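Local coordinates for protein neurotoxin (Clostridium botulinum, PDB 2QN0) that acts as the zinc-dependent light-chain protease of botulinum neurotoxin type C1, an endopeptidase of neuronal SNARE proteins with dual substrate specificity, at residues A[68-77]-A[160-168]; A[114-122]-A[177-188]. One frame throughout, in Å; residues are numbered along the deposited sequence.

Contact 1: A[68-77]-A[160-168]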
ATOM      1  N   LYS A  68     -11.403  -3.447  17.986  1.00 55.82           N
ATOM      2  CA  LYS A  68     -11.091  -2.966  16.645  1.00 53.12           C
ATOM      3  C   LYS A  68     -12.278  -2.250  16.003  1.00 49.55           C
ATOM      4  O   LYS A  68     -13.347  -2.838  15.827  1.00 49.12           O
ATOM      5  CB  LYS A  68     -10.664  -4.143  15.765  1.00 55.82           C
ATOM      6  CG  LYS A  68     -10.023  -3.755  14.443  1.00 59.40           C
ATOM      7  CD  LYS A  68      -8.690  -3.053  14.661  1.00 62.18           C
ATOM      8  CE  LYS A  68      -7.917  -2.931  13.359  1.00 64.50           C
ATOM      9  NZ  LYS A  68      -8.702  -2.218  12.316  1.00 66.88           N
ATOM     10  N   SER A  69     -12.085  -0.981  15.659  1.00 45.10           N
ATOM     11  CA  SER A  69     -13.136  -0.190  15.028  1.00 40.91           C
ATOM     12  C   SER A  69     -13.457  -0.777  13.659  1.00 37.86           C
ATOM     13  O   SER A  69     -12.550  -1.108  12.891  1.00 35.48           O
ATOM     14  CB  SER A  69     -12.687   1.264  14.863  1.00 41.31           C
ATOM     15  OG  SER A  69     -12.391   1.854  16.117  1.00 42.16           O
ATOM     16  N   GLY A  70     -14.745  -0.904  13.355  1.00 34.67           N
ATOM     17  CA  GLY A  70     -15.141  -1.461  12.074  1.00 31.72           C
ATOM     18  C   GLY A  70     -16.336  -0.782  11.429  1.00 30.26           C
ATOM     19  O   GLY A  70     -17.148  -0.142  12.098  1.00 30.25           O
ATOM     20  N   TYR A  71     -16.428  -0.926  10.111  1.00 27.57           N
ATOM     21  CA  TYR A  71     -17.515  -0.359   9.322  1.00 25.73           C
ATOM     22  C   TYR A  71     -17.828  -1.415   8.275  1.00 27.05           C
ATOM     23  O   TYR A  71     -16.974  -1.746   7.449  1.00 23.61           O
ATOM     24  CB  TYR A  71     -17.066   0.934   8.640  1.00 26.27           C
ATOM     25  CG  TYR A  71     -18.149   1.602   7.822  1.00 26.53           C
ATOM     26  CD1 TYR A  71     -19.025   2.518   8.403  1.00 26.61           C
ATOM     27  CD2 TYR A  71     -18.310   1.305   6.471  1.00 26.61           C
ATOM     28  CE1 TYR A  71     -20.034   3.123   7.656  1.00 26.46           C
ATOM     29  CE2 TYR A  71     -19.319   1.904   5.714  1.00 26.82           C
ATOM     30  CZ  TYR A  71     -20.174   2.811   6.315  1.00 26.14           C
ATOM     31  OH  TYR A  71     -21.164   3.413   5.572  1.00 29.15           O
ATOM     32  N   TYR A  72     -19.046  -1.945   8.311  1.00 26.76           N
ATOM     33  CA  TYR A  72     -19.442  -2.996   7.381  1.00 28.60           C
ATOM     34  C   TYR A  72     -20.635  -2.637   6.500  1.00 30.34           C
ATOM     35  O   TYR A  72     -21.716  -2.330   6.999  1.00 30.81           O
ATOM     36  CB  TYR A  72     -19.753  -4.271   8.169  1.00 29.38           C
ATOM     37  CG  TYR A  72     -18.571  -4.795   8.949  1.00 29.89           C
ATOM     38  CD1 TYR A  72     -17.694  -5.721   8.385  1.00 29.35           C
ATOM     39  CD2 TYR A  72     -18.299  -4.330  10.236  1.00 29.57           C
ATOM     40  CE1 TYR A  72     -16.574  -6.172   9.083  1.00 29.91           C
ATOM     41  CE2 TYR A  72     -17.178  -4.772  10.941  1.00 30.79           C
ATOM     42  CZ  TYR A  72     -16.321  -5.691  10.357  1.00 29.77           C
ATOM     43  OH  TYR A  72     -15.209  -6.124  11.042  1.00 31.03           O
ATOM     44  N   ASP A  73     -20.424  -2.677   5.188  1.00 29.48           N
ATOM     45  CA  ASP A  73     -21.475  -2.383   4.218  1.00 28.40           C
ATOM     46  C   ASP A  73     -21.296  -3.332   3.040  1.00 29.06           C
ATOM     47  O   ASP A  73     -20.444  -3.116   2.176  1.00 27.97           O
ATOM     48  CB  ASP A  73     -21.383  -0.933   3.738  1.00 28.63           C
ATOM     49  CG  ASP A  73     -22.461  -0.588   2.720  1.00 29.82           C
ATOM     50  OD1 ASP A  73     -23.247  -1.489   2.357  1.00 29.36           O
ATOM     51  OD2 ASP A  73     -22.519   0.577   2.279  1.00 30.28           O
ATOM     52  N   PRO A  74     -22.113  -4.395   2.984  1.00 28.77           N
ATOM     53  CA  PRO A  74     -22.039  -5.386   1.908  1.00 28.98           C
ATOM     54  C   PRO A  74     -22.313  -4.846   0.508  1.00 28.37           C
ATOM     55  O   PRO A  74     -21.975  -5.491  -0.480  1.00 28.40           O
ATOM     56  CB  PRO A  74     -23.065  -6.430   2.338  1.00 29.44           C
ATOM     57  CG  PRO A  74     -24.112  -5.593   3.007  1.00 29.92           C
ATOM     58  CD  PRO A  74     -23.272  -4.658   3.857  1.00 29.35           C
ATOM     59  N   ASN A  75     -22.907  -3.661   0.421  1.00 28.97           N
ATOM     60  CA  ASN A  75     -23.221  -3.083  -0.881  1.00 29.22           C
ATOM     61  C   ASN A  75     -22.211  -2.056  -1.388  1.00 28.63           C
ATOM     62  O   ASN A  75     -22.333  -1.571  -2.512  1.00 28.90           O
ATOM     63  CB  ASN A  75     -24.620  -2.460  -0.854  1.00 31.47           C
ATOM     64  CG  ASN A  75     -25.685  -3.454  -0.442  1.00 33.18           C
ATOM     65  OD1 ASN A  75     -25.773  -4.551  -0.996  1.00 35.11           O
ATOM     66  ND2 ASN A  75     -26.501  -3.079   0.535  1.00 35.06           N
ATOM     67  N   TYR A  76     -21.218  -1.718  -0.571  1.00 26.37           N
ATOM     68  CA  TYR A  76     -20.211  -0.753  -1.003  1.00 24.96           C
ATOM     69  C   TYR A  76     -19.379  -1.365  -2.133  1.00 23.29           C
ATOM     70  O   TYR A  76     -18.831  -2.460  -1.987  1.00 24.08           O
ATOM     71  CB  TYR A  76     -19.303  -0.360   0.165  1.00 24.18           C
ATOM     72  CG  TYR A  76     -18.194   0.579  -0.237  1.00 23.36           C
ATOM     73  CD1 TYR A  76     -18.477   1.808  -0.831  1.00 23.88           C
ATOM     74  CD2 TYR A  76     -16.856   0.232  -0.047  1.00 22.03           C
ATOM     75  CE1 TYR A  76     -17.458   2.669  -1.229  1.00 24.51           C
ATOM     76  CE2 TYR A  76     -15.827   1.086  -0.442  1.00 21.52           C
ATOM     77  CZ  TYR A  76     -16.135   2.299  -1.031  1.00 22.04           C
ATOM     78  OH  TYR A  76     -15.124   3.144  -1.430  1.00 22.02           O
ATOM     79  N   LEU A  77     -19.298  -0.648  -3.253  1.00 24.27           N
ATOM     80  CA  LEU A  77     -18.565  -1.083  -4.444  1.00 25.25           C
ATOM     81  C   LEU A  77     -19.242  -2.225  -5.193  1.00 26.25           C
ATOM     82  O   LEU A  77     -18.597  -2.927  -5.970  1.00 27.11           O
ATOM     83  CB  LEU A  77     -17.134  -1.511  -4.093  1.00 25.36           C
ATOM     84  CG  LEU A  77     -16.105  -0.415  -3.829  1.00 25.46           C
ATOM     85  CD1 LEU A  77     -14.706  -1.042  -3.766  1.00 22.79           C
ATOM     86  CD2 LEU A  77     -16.162   0.627  -4.937  1.00 26.09           C
ATOM     87  N   GLY A 160     -10.403  -2.568  -3.656  1.00 16.21           N
ATOM     88  CA  GLY A 160     -11.312  -1.953  -2.714  1.00 15.72           C
ATOM     89  C   GLY A 160     -11.124  -2.670  -1.388  1.00 16.96           C
ATOM     90  O   GLY A 160     -10.385  -3.657  -1.318  1.00 16.96           O
ATOM     91  N   PRO A 161     -11.798  -2.221  -0.325  1.00 17.01           N
ATOM     92  CA  PRO A 161     -11.700  -2.814   1.012  1.00 18.38           C
ATOM     93  C   PRO A 161     -12.105  -4.275   1.123  1.00 18.29           C
ATOM     94  O   PRO A 161     -12.817  -4.817   0.273  1.00 17.92           O
ATOM     95  CB  PRO A 161     -12.624  -1.936   1.857  1.00 18.24           C
ATOM     96  CG  PRO A 161     -12.683  -0.649   1.110  1.00 19.33           C
ATOM     97  CD  PRO A 161     -12.744  -1.094  -0.322  1.00 17.48           C
ATOM     98  N   ARG A 162     -11.639  -4.905   2.195  1.00 16.94           N
ATOM     99  CA  ARG A 162     -11.995  -6.283   2.481  1.00 19.05           C
ATOM    100  C   ARG A 162     -13.264  -6.157   3.323  1.00 19.70           C
ATOM    101  O   ARG A 162     -14.012  -5.188   3.165  1.00 20.80           O
ATOM    102  CB  ARG A 162     -10.889  -6.974   3.279  1.00 17.97           C
ATOM    103  CG  ARG A 162      -9.545  -7.051   2.551  1.00 19.58           C
ATOM    104  CD  ARG A 162      -8.653  -8.093   3.208  1.00 21.47           C
ATOM    105  NE  ARG A 162      -7.308  -8.159   2.638  1.00 23.86           N
ATOM    106  CZ  ARG A 162      -6.441  -9.132   2.908  1.00 24.32           C
ATOM    107  NH1 ARG A 162      -6.784 -10.115   3.733  1.00 26.24           N
ATOM    108  NH2 ARG A 162      -5.234  -9.126   2.364  1.00 24.16           N
ATOM    109  N   GLU A 163     -13.500  -7.104   4.226  1.00 20.48           N
ATOM    110  CA  GLU A 163     -14.698  -7.063   5.065  1.00 22.50           C
ATOM    111  C   GLU A 163     -14.870  -5.756   5.844  1.00 22.65           C
ATOM    112  O   GLU A 163     -15.923  -5.117   5.764  1.00 23.35           O
ATOM    113  CB  GLU A 163     -14.712  -8.251   6.036  1.00 23.44           C
ATOM    114  CG  GLU A 163     -15.001  -9.606   5.382  1.00 25.24           C
ATOM    115  CD  GLU A 163     -13.795 -10.223   4.688  1.00 26.27           C
ATOM    116  OE1 GLU A 163     -12.719  -9.588   4.662  1.00 27.87           O
ATOM    117  OE2 GLU A 163     -13.922 -11.354   4.167  1.00 26.10           O
ATOM    118  N   ASN A 164     -13.847  -5.358   6.596  1.00 21.63           N
ATOM    119  CA  ASN A 164     -13.909  -4.122   7.378  1.00 20.98           C
ATOM    120  C   ASN A 164     -13.426  -2.955   6.517  1.00 22.25           C
ATOM    121  O   ASN A 164     -12.235  -2.824   6.237  1.00 20.22           O
ATOM    122  CB  ASN A 164     -13.038  -4.245   8.635  1.00 22.34           C
ATOM    123  CG  ASN A 164     -13.181  -3.054   9.565  1.00 21.56           C
ATOM    124  OD1 ASN A 164     -13.776  -2.040   9.206  1.00 21.57           O
ATOM    125  ND2 ASN A 164     -12.620  -3.167  10.768  1.00 21.74           N
ATOM    126  N   ILE A 165     -14.361  -2.103   6.109  1.00 21.13           N
ATOM    127  CA  ILE A 165     -14.056  -0.967   5.252  1.00 21.35           C
ATOM    128  C   ILE A 165     -13.075   0.052   5.827  1.00 21.68           C
ATOM    129  O   ILE A 165     -12.370   0.720   5.073  1.00 22.89           O
ATOM    130  CB  ILE A 165     -15.369  -0.262   4.820  1.00 20.68           C
ATOM    131  CG1 ILE A 165     -16.177  -1.219   3.936  1.00 21.57           C
ATOM    132  CG2 ILE A 165     -15.073   1.029   4.070  1.00 20.49           C
ATOM    133  CD1 ILE A 165     -17.554  -0.704   3.542  1.00 23.48           C
ATOM    134  N   ILE A 166     -13.006   0.173   7.149  1.00 20.55           N
ATOM    135  CA  ILE A 166     -12.077   1.141   7.725  1.00 20.43           C
ATOM    136  C   ILE A 166     -10.801   0.523   8.286  1.00 21.53           C
ATOM    137  O   ILE A 166     -10.164   1.090   9.174  1.00 21.19           O
ATOM    138  CB  ILE A 166     -12.751   2.009   8.814  1.00 20.84           C
ATOM    139  CG1 ILE A 166     -13.378   1.127   9.892  1.00 21.06           C
ATOM    140  CG2 ILE A 166     -13.791   2.913   8.170  1.00 22.98           C
ATOM    141  CD1 ILE A 166     -13.966   1.912  11.057  1.00 23.46           C
ATOM    142  N   ASP A 167     -10.426  -0.637   7.755  1.00 20.06           N
ATOM    143  CA  ASP A 167      -9.202  -1.313   8.178  1.00 20.01           C
ATOM    144  C   ASP A 167      -8.364  -1.633   6.939  1.00 18.79           C
ATOM    145  O   ASP A 167      -8.256  -2.786   6.526  1.00 19.79           O
ATOM    146  CB  ASP A 167      -9.531  -2.597   8.948  1.00 21.97           C
ATOM    147  CG  ASP A 167      -8.293  -3.266   9.528  1.00 24.51           C
ATOM    148  OD1 ASP A 167      -7.303  -2.554   9.800  1.00 25.51           O
ATOM    149  OD2 ASP A 167      -8.310  -4.499   9.727  1.00 26.80           O
ATOM    150  N   PRO A 168      -7.783  -0.597   6.313  1.00 18.55           N
ATOM    151  CA  PRO A 168      -6.957  -0.795   5.117  1.00 18.93           C
ATOM    152  C   PRO A 168      -5.877  -1.828   5.410  1.00 19.20           C
ATOM    153  O   PRO A 168      -5.345  -1.881   6.521  1.00 18.32           O
ATOM    154  CB  PRO A 168      -6.404   0.601   4.839  1.00 19.16           C
ATOM    155  CG  PRO A 168      -6.420   1.262   6.181  1.00 21.94           C
ATOM    156  CD  PRO A 168      -7.722   0.802   6.768  1.00 18.83           C
TER
HETATM  157  O   HOH W   1     -10.175  -0.132  11.924  1.00 41.79           O
HETATM  158  O   HOH W   2     -18.408  -4.712   4.543  1.00 25.76           O
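An Asx turn headed by Asn164, coinciding with a type I beta turn from Asn164 to Asp167, docks on the extended chain of Ser69, Gly70 and Tyr71. Asparagine suits the place because its amide both gives and accepts. Asn164 ND2 donates to Ser69 O at 3.0 Å, nearly straight at 170°, while its OD1 takes Tyr71 N from one face of the amide and Ile166 N from the other, so three bonds fix the amide's rotation. Ile165 N completes the join by donating to Tyr71 O at 3.0 Å. Glycine fits at Gly70, whose CA lies 3.2 Å from Asn164 OD1, since a CB would press on Asn164 ND2 and the Tyr72 ring. Beside this polar seam, Ile165 CD1 meets the edge of the Tyr71 ring at CD2 (3.6 Å) and also packs on CD2 of Tyr76, a ring met at its edge by Pro161; Tyr76 OH is hydrogen-bonded to Ser195 OG. At the other end the Lys68 chain, turned back at its second torsion (chi2 66°), brings NZ to Asp167 OD1 in a 2.9 Å salt bridge, and a water ties NZ to Ser69 O and Ile166 O. The side chain of Asp167 lies about 8 Å from the bound zinc. This is loop-to-loop docking by an Asx turn, with its Asp167 end near the zinc site.

Contact 2: A[114-122]-A[177-188]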
ATOM      1  N   ILE A 114      11.017  -4.094  -9.629  1.00 16.72           N
ATOM      2  CA  ILE A 114      10.229  -5.311  -9.515  1.00 16.02           C
ATOM      3  C   ILE A 114      10.741  -6.297  -8.469  1.00 16.54           C
ATOM      4  O   ILE A 114      11.890  -6.227  -8.035  1.00 17.57           O
ATOM      5  CB  ILE A 114      10.199  -6.066 -10.861  1.00 17.53           C
ATOM      6  CG1 ILE A 114      11.607  -6.567 -11.201  1.00 16.87           C
ATOM      7  CG2 ILE A 114       9.711  -5.139 -11.974  1.00 16.75           C
ATOM      8  CD1 ILE A 114      11.638  -7.629 -12.291  1.00 21.24           C
ATOM      9  N   PRO A 115       9.873  -7.222  -8.037  1.00 16.17           N
ATOM     10  CA  PRO A 115      10.280  -8.223  -7.050  1.00 15.36           C
ATOM     11  C   PRO A 115      11.322  -9.093  -7.740  1.00 16.46           C
ATOM     12  O   PRO A 115      11.260  -9.278  -8.958  1.00 15.26           O
ATOM     13  CB  PRO A 115       8.999  -9.016  -6.814  1.00 16.42           C
ATOM     14  CG  PRO A 115       7.924  -8.004  -7.040  1.00 17.52           C
ATOM     15  CD  PRO A 115       8.418  -7.273  -8.267  1.00 17.19           C
ATOM     16  N   PHE A 116      12.290  -9.608  -6.992  1.00 15.29           N
ATOM     17  CA  PHE A 116      13.264 -10.496  -7.609  1.00 16.49           C
ATOM     18  C   PHE A 116      12.418 -11.679  -8.075  1.00 15.52           C
ATOM     19  O   PHE A 116      11.538 -12.141  -7.348  1.00 16.95           O
ATOM     20  CB  PHE A 116      14.285 -10.989  -6.584  1.00 16.48           C
ATOM     21  CG  PHE A 116      15.303 -11.935  -7.160  1.00 17.07           C
ATOM     22  CD1 PHE A 116      16.553 -11.474  -7.557  1.00 17.51           C
ATOM     23  CD2 PHE A 116      15.002 -13.282  -7.324  1.00 17.72           C
ATOM     24  CE1 PHE A 116      17.492 -12.346  -8.110  1.00 17.83           C
ATOM     25  CE2 PHE A 116      15.932 -14.163  -7.877  1.00 19.28           C
ATOM     26  CZ  PHE A 116      17.177 -13.692  -8.270  1.00 17.18           C
ATOM     27  N   PRO A 117      12.663 -12.183  -9.295  1.00 16.25           N
ATOM     28  CA  PRO A 117      11.867 -13.318  -9.770  1.00 17.73           C
ATOM     29  C   PRO A 117      12.240 -14.637  -9.099  1.00 18.89           C
ATOM     30  O   PRO A 117      13.015 -15.427  -9.641  1.00 18.60           O
ATOM     31  CB  PRO A 117      12.138 -13.322 -11.275  1.00 16.15           C
ATOM     32  CG  PRO A 117      13.536 -12.811 -11.361  1.00 19.60           C
ATOM     33  CD  PRO A 117      13.548 -11.674 -10.356  1.00 16.57           C
ATOM     34  N   GLY A 118      11.685 -14.860  -7.913  1.00 18.99           N
ATOM     35  CA  GLY A 118      11.960 -16.084  -7.186  1.00 19.98           C
ATOM     36  C   GLY A 118      11.690 -15.974  -5.701  1.00 20.85           C
ATOM     37  O   GLY A 118      11.299 -14.917  -5.199  1.00 18.86           O
ATOM     38  N   ASN A 119      11.871 -17.086  -4.997  1.00 19.66           N
ATOM     39  CA  ASN A 119      11.692 -17.117  -3.553  1.00 21.02           C
ATOM     40  C   ASN A 119      12.735 -18.057  -2.953  1.00 22.42           C
ATOM     41  O   ASN A 119      13.646 -18.503  -3.653  1.00 21.97           O
ATOM     42  CB  ASN A 119      10.273 -17.565  -3.167  1.00 19.53           C
ATOM     43  CG  ASN A 119       9.945 -18.970  -3.632  1.00 20.76           C
ATOM     44  OD1 ASN A 119      10.835 -19.779  -3.896  1.00 20.32           O
ATOM     45  ND2 ASN A 119       8.653 -19.274  -3.713  1.00 21.54           N
ATOM     46  N   ASN A 120      12.600 -18.356  -1.667  1.00 24.08           N
ATOM     47  CA  ASN A 120      13.559 -19.221  -0.986  1.00 25.88           C
ATOM     48  C   ASN A 120      13.789 -20.566  -1.674  1.00 27.09           C
ATOM     49  O   ASN A 120      14.902 -21.091  -1.650  1.00 27.48           O
ATOM     50  CB  ASN A 120      13.124 -19.449   0.471  1.00 27.63           C
ATOM     51  CG  ASN A 120      11.830 -20.244   0.590  1.00 33.55           C
ATOM     52  OD1 ASN A 120      10.793 -19.867   0.034  1.00 35.26           O
ATOM     53  ND2 ASN A 120      11.884 -21.348   1.331  1.00 33.84           N
ATOM     54  N   ASN A 121      12.750 -21.116  -2.296  1.00 26.41           N
ATOM     55  CA  ASN A 121      12.871 -22.411  -2.959  1.00 26.55           C
ATOM     56  C   ASN A 121      13.271 -22.381  -4.435  1.00 26.99           C
ATOM     57  O   ASN A 121      13.345 -23.426  -5.083  1.00 27.61           O
ATOM     58  CB  ASN A 121      11.572 -23.201  -2.791  1.00 27.82           C
ATOM     59  CG  ASN A 121      11.398 -23.726  -1.380  1.00 30.24           C
ATOM     60  OD1 ASN A 121      12.306 -24.341  -0.825  1.00 32.54           O
ATOM     61  ND2 ASN A 121      10.229 -23.494  -0.797  1.00 31.41           N
ATOM     62  N   THR A 122      13.526 -21.194  -4.973  1.00 25.68           N
ATOM     63  CA  THR A 122      13.939 -21.074  -6.367  1.00 24.26           C
ATOM     64  C   THR A 122      15.422 -21.427  -6.475  1.00 25.36           C
ATOM     65  O   THR A 122      16.232 -20.969  -5.671  1.00 24.35           O
ATOM     66  CB  THR A 122      13.753 -19.635  -6.886  1.00 24.33           C
ATOM     67  OG1 THR A 122      12.373 -19.266  -6.784  1.00 22.20           O
ATOM     68  CG2 THR A 122      14.202 -19.528  -8.337  1.00 24.41           C
ATOM     69  N   ASN A 177       4.077 -24.440   1.020  1.00 41.50           N
ATOM     70  CA  ASN A 177       5.420 -24.875   1.401  1.00 42.48           C
ATOM     71  C   ASN A 177       6.550 -23.854   1.295  1.00 40.79           C
ATOM     72  O   ASN A 177       7.720 -24.210   1.449  1.00 41.30           O
ATOM     73  CB  ASN A 177       5.801 -26.133   0.616  1.00 46.36           C
ATOM     74  CG  ASN A 177       4.869 -27.299   0.898  1.00 49.19           C
ATOM     75  OD1 ASN A 177       4.635 -27.657   2.054  1.00 51.21           O
ATOM     76  ND2 ASN A 177       4.334 -27.898  -0.159  1.00 51.32           N
ATOM     77  N   ASN A 178       6.220 -22.592   1.037  1.00 37.44           N
ATOM     78  CA  ASN A 178       7.253 -21.567   0.942  1.00 34.03           C
ATOM     79  C   ASN A 178       7.163 -20.603   2.121  1.00 31.89           C
ATOM     80  O   ASN A 178       6.239 -20.676   2.931  1.00 30.47           O
ATOM     81  CB  ASN A 178       7.119 -20.763  -0.359  1.00 33.91           C
ATOM     82  CG  ASN A 178       7.197 -21.630  -1.601  1.00 34.85           C
ATOM     83  OD1 ASN A 178       8.010 -22.553  -1.683  1.00 33.50           O
ATOM     84  ND2 ASN A 178       6.359 -21.324  -2.587  1.00 32.60           N
ATOM     85  N   THR A 179       8.141 -19.710   2.218  1.00 30.08           N
ATOM     86  CA  THR A 179       8.157 -18.690   3.261  1.00 28.95           C
ATOM     87  C   THR A 179       7.914 -17.374   2.524  1.00 27.21           C
ATOM     88  O   THR A 179       7.976 -17.344   1.298  1.00 27.92           O
ATOM     89  CB  THR A 179       9.516 -18.639   3.987  1.00 29.85           C
ATOM     90  OG1 THR A 179      10.566 -18.483   3.026  1.00 29.98           O
ATOM     91  CG2 THR A 179       9.741 -19.920   4.783  1.00 31.09           C
ATOM     92  N   PHE A 180       7.640 -16.295   3.252  1.00 24.76           N
ATOM     93  CA  PHE A 180       7.369 -15.001   2.619  1.00 22.69           C
ATOM     94  C   PHE A 180       8.585 -14.300   2.021  1.00 20.61           C
ATOM     95  O   PHE A 180       9.456 -13.806   2.739  1.00 19.57           O
ATOM     96  CB  PHE A 180       6.680 -14.063   3.617  1.00 23.37           C
ATOM     97  CG  PHE A 180       5.257 -14.438   3.917  1.00 24.44           C
ATOM     98  CD1 PHE A 180       4.265 -14.274   2.956  1.00 24.76           C
ATOM     99  CD2 PHE A 180       4.909 -14.968   5.157  1.00 24.50           C
ATOM    100  CE1 PHE A 180       2.940 -14.634   3.222  1.00 25.65           C
ATOM    101  CE2 PHE A 180       3.589 -15.331   5.436  1.00 25.09           C
ATOM    102  CZ  PHE A 180       2.603 -15.163   4.466  1.00 27.28           C
ATOM    103  N   ALA A 181       8.622 -14.247   0.692  1.00 18.92           N
ATOM    104  CA  ALA A 181       9.712 -13.611  -0.033  1.00 16.73           C
ATOM    105  C   ALA A 181       9.848 -12.120   0.287  1.00 16.17           C
ATOM    106  O   ALA A 181      10.935 -11.560   0.175  1.00 16.57           O
ATOM    107  CB  ALA A 181       9.516 -13.807  -1.537  1.00 17.61           C
ATOM    108  N   ALA A 182       8.750 -11.480   0.683  1.00 15.44           N
ATOM    109  CA  ALA A 182       8.768 -10.054   1.016  1.00 15.42           C
ATOM    110  C   ALA A 182       9.625  -9.757   2.243  1.00 15.78           C
ATOM    111  O   ALA A 182      10.010  -8.612   2.478  1.00 16.54           O
ATOM    112  CB  ALA A 182       7.345  -9.556   1.262  1.00 14.80           C
ATOM    113  N   GLN A 183       9.915 -10.792   3.024  1.00 16.03           N
ATOM    114  CA  GLN A 183      10.717 -10.644   4.240  1.00 15.84           C
ATOM    115  C   GLN A 183      12.129 -11.179   4.028  1.00 17.69           C
ATOM    116  O   GLN A 183      12.936 -11.202   4.962  1.00 18.00           O
ATOM    117  CB  GLN A 183      10.071 -11.432   5.389  1.00 18.95           C
ATOM    118  CG  GLN A 183       8.602 -11.116   5.625  1.00 18.92           C
ATOM    119  CD  GLN A 183       7.931 -12.083   6.589  1.00 21.07           C
ATOM    120  OE1 GLN A 183       8.485 -13.129   6.938  1.00 23.27           O
ATOM    121  NE2 GLN A 183       6.722 -11.743   7.012  1.00 19.83           N
ATOM    122  N   GLU A 184      12.436 -11.583   2.797  1.00 16.04           N
ATOM    123  CA  GLU A 184      13.733 -12.186   2.508  1.00 17.53           C
ATOM    124  C   GLU A 184      14.530 -11.605   1.340  1.00 16.90           C
ATOM    125  O   GLU A 184      15.178 -12.346   0.600  1.00 18.35           O
ATOM    126  CB  GLU A 184      13.527 -13.688   2.292  1.00 19.90           C
ATOM    127  CG  GLU A 184      12.982 -14.415   3.516  1.00 24.26           C
ATOM    128  CD  GLU A 184      12.437 -15.796   3.189  1.00 29.14           C
ATOM    129  OE1 GLU A 184      12.900 -16.406   2.204  1.00 30.58           O
ATOM    130  OE2 GLU A 184      11.552 -16.278   3.926  1.00 31.69           O
ATOM    131  N   GLY A 185      14.487 -10.285   1.182  1.00 15.71           N
ATOM    132  CA  GLY A 185      15.227  -9.635   0.113  1.00 15.04           C
ATOM    133  C   GLY A 185      14.624  -9.687  -1.283  1.00 15.41           C
ATOM    134  O   GLY A 185      14.740  -8.727  -2.045  1.00 17.01           O
ATOM    135  N   PHE A 186      13.983 -10.798  -1.627  1.00 14.92           N
ATOM    136  CA  PHE A 186      13.385 -10.941  -2.959  1.00 16.59           C
ATOM    137  C   PHE A 186      12.308  -9.895  -3.212  1.00 16.08           C
ATOM    138  O   PHE A 186      12.306  -9.206  -4.235  1.00 15.86           O
ATOM    139  CB  PHE A 186      12.712 -12.304  -3.114  1.00 17.46           C
ATOM    140  CG  PHE A 186      13.617 -13.472  -2.859  1.00 19.76           C
ATOM    141  CD1 PHE A 186      14.587 -13.836  -3.785  1.00 21.68           C
ATOM    142  CD2 PHE A 186      13.487 -14.219  -1.692  1.00 20.01           C
ATOM    143  CE1 PHE A 186      15.417 -14.933  -3.554  1.00 22.03           C
ATOM    144  CE2 PHE A 186      14.311 -15.315  -1.452  1.00 21.14           C
ATOM    145  CZ  PHE A 186      15.277 -15.671  -2.386  1.00 20.96           C
ATOM    146  N   GLY A 187      11.386  -9.798  -2.265  1.00 16.23           N
ATOM    147  CA  GLY A 187      10.266  -8.896  -2.423  1.00 13.99           C
ATOM    148  C   GLY A 187       9.197  -9.736  -3.099  1.00 15.51           C
ATOM    149  O   GLY A 187       9.472 -10.867  -3.509  1.00 15.96           O
ATOM    150  N   ALA A 188       7.984  -9.204  -3.219  1.00 14.35           N
ATOM    151  CA  ALA A 188       6.894  -9.941  -3.848  1.00 13.56           C
ATOM    152  C   ALA A 188       5.759  -8.985  -4.174  1.00 14.34           C
ATOM    153  O   ALA A 188       5.727  -7.862  -3.681  1.00 13.87           O
ATOM    154  CB  ALA A 188       6.391 -11.035  -2.913  1.00 16.24           C
TER
HETATM  155  O   HOH W   3       8.937 -13.137  -5.026  1.00 15.25           O
HETATM  156  O   HOH W   4      10.942 -16.907   0.076  1.00 26.59           O
HETATM  157  O   HOH W   5      10.066 -23.474   2.411  1.00 47.29           O
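Phe186 holds CG beside its backbone N and anti to its carbonyl carbon (chi1 -56°), while Phe116 holds CG anti to its N (chi1 179°); the two side chains meet at Phe116 CD2 and Phe186 CD1, 3.6 Å apart, with ring planes oblique at 57°. Asn119 CA stands over one face of the Phe186 ring in a CH-pi contact, 3.9 Å from the centroid, and Gly118 lies toward the rim of that face. A flat, apolar phenylalanine is well suited to supporting such a run of backbone. Phe116 N donates to Phe186 O at 2.8 Å, almost straight, and a water bridges Gly118 O and Gly187 O. Farther along, asparagines serve the turn from Asn119 to Thr122: Asn121 ND2 gives a short 2.6 Å bond to Asn178 OD1, in the planes of both amides, which are themselves steeply inclined. Asn119 ND2 and Asn178 ND2 are both donors, 3.3 Å apart; Asp132 takes a bond from each, one per carboxylate oxygen. Thr179 N reaches Asn120 OD1 only weakly. Helix 283-304 packs on both phenylalanines through Ile300, helix 319-330 adds Leu326 and Tyr330 against Phe116, and Phe127 of strand 126-128 meets Phe116 edge-to-face.

Overall arrangement
Both contacts join loops, and their segments alternate along the chain: 114-122 falls between the halves of contact 1, and 177-188 follows both. Strand 169-171, at one margin of the mixed sheet, separates 160-168 from 177-188, so the two contacts use the loops on either side of it. Their centres are 30 Å apart, and they do not touch. Each is partly buried. Contact 1 passes from an exposed lysine, paired with an aspartate near the zinc site, to buried isoleucine and to tyrosine and leucine packed on helix 80-97. Contact 2 has aromatic packing against helices at one end and an asparagine-rich end with bridging waters. A charged pair appears across contact 1 alone; the direct side-chain bonds across contact 2 come from neutral amides.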